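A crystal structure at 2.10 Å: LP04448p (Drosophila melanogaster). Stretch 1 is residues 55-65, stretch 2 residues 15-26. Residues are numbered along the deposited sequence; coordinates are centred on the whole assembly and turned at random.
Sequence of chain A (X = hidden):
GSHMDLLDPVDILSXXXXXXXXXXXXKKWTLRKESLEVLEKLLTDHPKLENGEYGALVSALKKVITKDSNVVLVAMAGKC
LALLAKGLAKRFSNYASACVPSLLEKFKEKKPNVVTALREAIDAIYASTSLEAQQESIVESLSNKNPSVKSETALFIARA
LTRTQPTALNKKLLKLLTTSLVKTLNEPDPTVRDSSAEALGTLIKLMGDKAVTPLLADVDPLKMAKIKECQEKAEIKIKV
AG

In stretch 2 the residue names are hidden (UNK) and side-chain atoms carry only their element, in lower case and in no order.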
# COMPACT_ATOMS: atom_id res chain seq x y z
N GLY A 55 16.64 -2.31 -8.09
CA GLY A 55 16.41 -3.61 -7.48
C GLY A 55 17.12 -3.84 -6.15
O GLY A 55 16.50 -4.29 -5.17
N ALA A 56 18.42 -3.55 -6.09
CA ALA A 56 19.19 -3.76 -4.87
C ALA A 56 18.66 -2.90 -3.73
O ALA A 56 18.58 -3.36 -2.59
CB ALA A 56 20.69 -3.44 -5.12
N LEU A 57 18.31 -1.66 -4.03
CA LEU A 57 17.79 -0.76 -3.02
C LEU A 57 16.44 -1.25 -2.48
O LEU A 57 16.21 -1.28 -1.27
CB LEU A 57 17.65 0.66 -3.58
CG LEU A 57 17.08 1.70 -2.61
CD1 LEU A 57 17.88 1.70 -1.31
CD2 LEU A 57 17.10 3.08 -3.26
N VAL A 58 15.55 -1.65 -3.39
CA VAL A 58 14.24 -2.14 -2.97
C VAL A 58 14.38 -3.39 -2.09
O VAL A 58 13.70 -3.53 -1.08
CB VAL A 58 13.34 -2.46 -4.20
CG1 VAL A 58 12.01 -3.09 -3.75
CG2 VAL A 58 13.06 -1.16 -4.98
N SER A 59 15.28 -4.28 -2.48
CA SER A 59 15.51 -5.49 -1.70
C SER A 59 16.03 -5.14 -0.30
O SER A 59 15.61 -5.73 0.69
CB SER A 59 16.51 -6.40 -2.42
OG SER A 59 16.71 -7.61 -1.72
N ALA A 60 16.95 -4.18 -0.23
CA ALA A 60 17.52 -3.77 1.05
C ALA A 60 16.42 -3.19 1.96
O ALA A 60 16.36 -3.51 3.15
CB ALA A 60 18.62 -2.73 0.84
N LEU A 61 15.56 -2.35 1.39
CA LEU A 61 14.48 -1.76 2.17
C LEU A 61 13.49 -2.83 2.63
O LEU A 61 13.05 -2.82 3.78
CB LEU A 61 13.75 -0.69 1.35
CG LEU A 61 14.59 0.57 1.08
CD1 LEU A 61 13.79 1.53 0.22
CD2 LEU A 61 15.00 1.23 2.40
N LYS A 62 13.15 -3.76 1.74
CA LYS A 62 12.23 -4.83 2.10
C LYS A 62 12.79 -5.66 3.24
O LYS A 62 12.05 -6.07 4.14
CB LYS A 62 11.96 -5.76 0.90
CG LYS A 62 11.23 -5.11 -0.26
CD LYS A 62 10.21 -6.07 -0.88
CE LYS A 62 10.86 -7.38 -1.32
NZ LYS A 62 11.71 -7.22 -2.53
N LYS A 63 14.09 -5.92 3.20
CA LYS A 63 14.72 -6.71 4.25
C LYS A 63 14.56 -6.02 5.61
O LYS A 63 14.23 -6.67 6.61
CB LYS A 63 16.21 -6.92 3.93
CG LYS A 63 16.98 -7.68 5.01
CD LYS A 63 18.35 -8.10 4.50
CE LYS A 63 19.22 -8.68 5.62
NZ LYS A 63 19.70 -7.62 6.56
N VAL A 64 14.78 -4.71 5.64
CA VAL A 64 14.63 -3.97 6.89
C VAL A 64 13.18 -4.04 7.34
O VAL A 64 12.89 -4.37 8.49
CB VAL A 64 15.00 -2.47 6.73
CG1 VAL A 64 14.71 -1.72 8.03
CG2 VAL A 64 16.48 -2.32 6.36
N ILE A 65 12.26 -3.75 6.43
CA ILE A 65 10.84 -3.76 6.76
C ILE A 65 10.36 -5.10 7.31
O ILE A 65 9.67 -5.15 8.33
CB ILE A 65 9.98 -3.37 5.53
CG1 ILE A 65 10.21 -1.89 5.20
CG2 ILE A 65 8.50 -3.66 5.79
CD1 ILE A 65 9.62 -1.44 3.88
N UNK A 15 24.57 8.96 -5.71
CA UNK A 15 24.80 9.87 -4.59
C UNK A 15 24.81 9.20 -3.23
O UNK A 15 25.18 9.81 -2.23
c UNK A 15 22.93 13.97 -6.82
c UNK A 15 23.82 11.88 -5.79
c UNK A 15 22.84 13.03 -5.65
n UNK A 15 22.02 15.14 -6.63
c UNK A 15 23.76 10.98 -4.58
N UNK A 16 24.41 7.94 -3.17
CA UNK A 16 24.39 7.24 -1.90
C UNK A 16 25.78 6.94 -1.38
O UNK A 16 26.72 6.76 -2.15
c UNK A 16 22.13 6.17 -1.64
se UNK A 16 21.03 5.02 -2.60
c UNK A 16 23.58 5.96 -2.02
c UNK A 16 21.55 3.36 -1.78
N UNK A 17 25.93 6.88 -0.05
CA UNK A 17 27.23 6.60 0.55
C UNK A 17 27.78 5.25 0.10
O UNK A 17 27.02 4.28 -0.07
c UNK A 17 26.94 6.65 2.05
c UNK A 17 24.87 6.93 0.98
c UNK A 17 25.52 6.19 2.13
N UNK A 18 29.09 5.18 -0.09
CA UNK A 18 29.73 3.96 -0.54
C UNK A 18 29.57 2.81 0.46
O UNK A 18 29.87 1.66 0.15
n UNK A 18 35.51 4.07 -1.36
c UNK A 18 32.08 4.39 0.42
c UNK A 18 31.22 4.21 -0.82
c UNK A 18 34.14 3.68 -0.88
c UNK A 18 33.53 4.73 0.04
N UNK A 19 29.11 3.12 1.67
CA UNK A 19 28.91 2.06 2.67
C UNK A 19 27.44 1.88 3.02
O UNK A 19 27.09 1.26 4.03
o UNK A 19 28.51 4.42 4.00
c UNK A 19 29.73 2.37 3.93
c UNK A 19 29.34 3.68 4.58
o UNK A 19 29.86 3.98 5.68
N UNK A 20 26.56 2.42 2.18
CA UNK A 20 25.13 2.32 2.40
C UNK A 20 24.70 0.89 2.73
O UNK A 20 24.08 0.64 3.77
c UNK A 20 20.11 2.37 1.62
c UNK A 20 20.84 1.40 0.93
c UNK A 20 20.76 3.49 2.14
c UNK A 20 22.23 1.56 0.77
c UNK A 20 22.14 3.63 1.97
c UNK A 20 24.37 2.80 1.16
c UNK A 20 22.88 2.67 1.29
N UNK A 21 25.02 -0.05 1.84
CA UNK A 21 24.62 -1.44 2.05
C UNK A 21 25.35 -2.15 3.19
O UNK A 21 24.73 -2.90 3.95
c UNK A 21 23.84 -1.69 -0.35
c UNK A 21 24.31 -0.79 -1.31
c UNK A 21 22.10 -0.59 -2.27
c UNK A 21 24.75 -2.22 0.74
c UNK A 21 21.61 -1.49 -1.33
c UNK A 21 23.45 -0.24 -2.27
o UNK A 21 21.25 -0.04 -3.20
c UNK A 21 22.48 -2.03 -0.37
N UNK A 22 26.65 -1.91 3.33
CA UNK A 22 27.38 -2.55 4.42
C UNK A 22 26.83 -2.14 5.78
O UNK A 22 26.63 -2.98 6.66
c UNK A 22 29.58 -2.89 3.18
c UNK A 22 28.88 -2.21 4.35
o UNK A 22 29.08 -3.94 2.71
o UNK A 22 30.64 -2.39 2.75
N UNK A 23 26.56 -0.85 5.97
CA UNK A 23 26.02 -0.40 7.25
C UNK A 23 24.67 -1.03 7.59
O UNK A 23 24.39 -1.30 8.77
c UNK A 23 26.84 3.33 7.89
c UNK A 23 27.16 1.85 7.71
n UNK A 23 27.61 5.56 8.54
c UNK A 23 25.89 1.11 7.28
c UNK A 23 27.99 4.12 8.46
N UNK A 24 23.84 -1.26 6.58
CA UNK A 24 22.53 -1.87 6.80
C UNK A 24 22.67 -3.28 7.37
O UNK A 24 21.72 -3.83 7.93
c UNK A 24 21.71 -1.90 5.50
c UNK A 24 20.16 -0.79 3.88
c UNK A 24 20.01 -0.28 6.33
c UNK A 24 20.95 -0.61 5.17
N UNK A 25 23.86 -3.87 7.22
CA UNK A 25 24.11 -5.21 7.74
C UNK A 25 24.69 -5.20 9.15
O UNK A 25 24.89 -6.26 9.74
c UNK A 25 25.07 -5.97 6.81
c UNK A 25 23.25 -7.27 5.62
o UNK A 25 23.33 -8.29 6.35
o UNK A 25 22.21 -6.97 5.00
c UNK A 25 24.47 -6.38 5.48
N UNK A 26 24.96 -4.01 9.69
CA UNK A 26 25.52 -3.90 11.04
C UNK A 26 24.51 -4.32 12.11
O UNK A 26 23.30 -4.17 11.93
c UNK A 26 25.95 -2.46 11.32
c UNK A 26 27.10 -1.96 10.47
o UNK A 26 28.54 -3.17 11.95
o UNK A 26 29.41 -2.38 10.10
c UNK A 26 28.44 -2.55 10.87
O HOH W 1 19.27 -4.77 6.99

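Position 15 carries four carbons in a row ending in a nitrogen, out of reach of stretch 1: Lys-15. Position 16 has two carbons, a selenium and a final carbon, unbranched, with that last carbon near CD1 of Leu-57, which makes it selenomethionine, Met-16; its terminal CE lies 4.1 Å from CD1 of Leu-57. At position 17 three carbons close a ring onto the backbone nitrogen and make no contact with stretch 1, so this is Pro-17. Position 18 repeats the unbranched four carbons and nitrogen, exposed and far from the helix: Lys-18. Position 19 has two carbons, the second bearing two oxygens, and no contact with stretch 1: Asp-19, at the N-cap position but making no capping bond with its side chain.

Position 20 shows one carbon and a six-carbon ring without a heteroatom, buried, directed toward the helix and near CD1 of Leu-57. It is Phe-20, whose CE2 sits 3.7 Å from CD1 of Leu-57. Its backbone N bonds to O of Pro-17 at 3.0 Å, within the type I turn that leads into the short helix. Position 21 has one carbon, then a six-carbon ring bearing an oxygen, with the ring edge against CB of Ala-60 and the oxygen near Leu-57: Tyr-21. The CA-to-CB bond points sideways, yet chi1 in m brings the ring to Ala-60, whose CB lies 3.9 Å from CE2. The hydroxyl OH reaches CB of Leu-57 at 3.7 Å; N of Leu-57 is 3.5 Å from OH, but the poor angle rules out a hydrogen bond.

Position 22, two carbons with two oxygens on the second, is exposed and out of reach of stretch 1: Asp-22, which touches a crystal neighbour. Position 23, four carbons and a nitrogen, likewise out of reach, is Lys-23; its NZ forms a long salt bridge with OD2 of Asp-19, at 4.0 Å. Position 24 has four carbons forked at the second, pointing toward the helix and touching Ala-60 and Val-64: Leu-24, with CD1 3.9 Å from CB of Ala-60 and CD2 4.1 Å from CG2 of Val-64. Position 25 has three carbons, the third with two oxygens, and its end touches a lysine amine. It is Glu-25, and OE2 accepts a hydrogen bond from NZ of Lys-63 at 3.0 Å, part of a salt bridge. Position 26 has the same atoms but no contact: Glu-26.

The rule is a small residue at the closest register. Ala-60 and Tyr-21 approach to 7.5 Å between CA atoms, and the methyl of Ala-60 meets both Tyr-21 and Leu-24. Leu-57 and Val-64 extend this apolar strip along two nearly parallel helices, 17° apart. Charge finishes the exposed margin: NZ of Lys-63 also donates to a water, 2.9 Å away, which in turn donates to O of Leu-24 at 2.8 Å.

Stretch 2 (15-26) KMPKDFYDKLEE
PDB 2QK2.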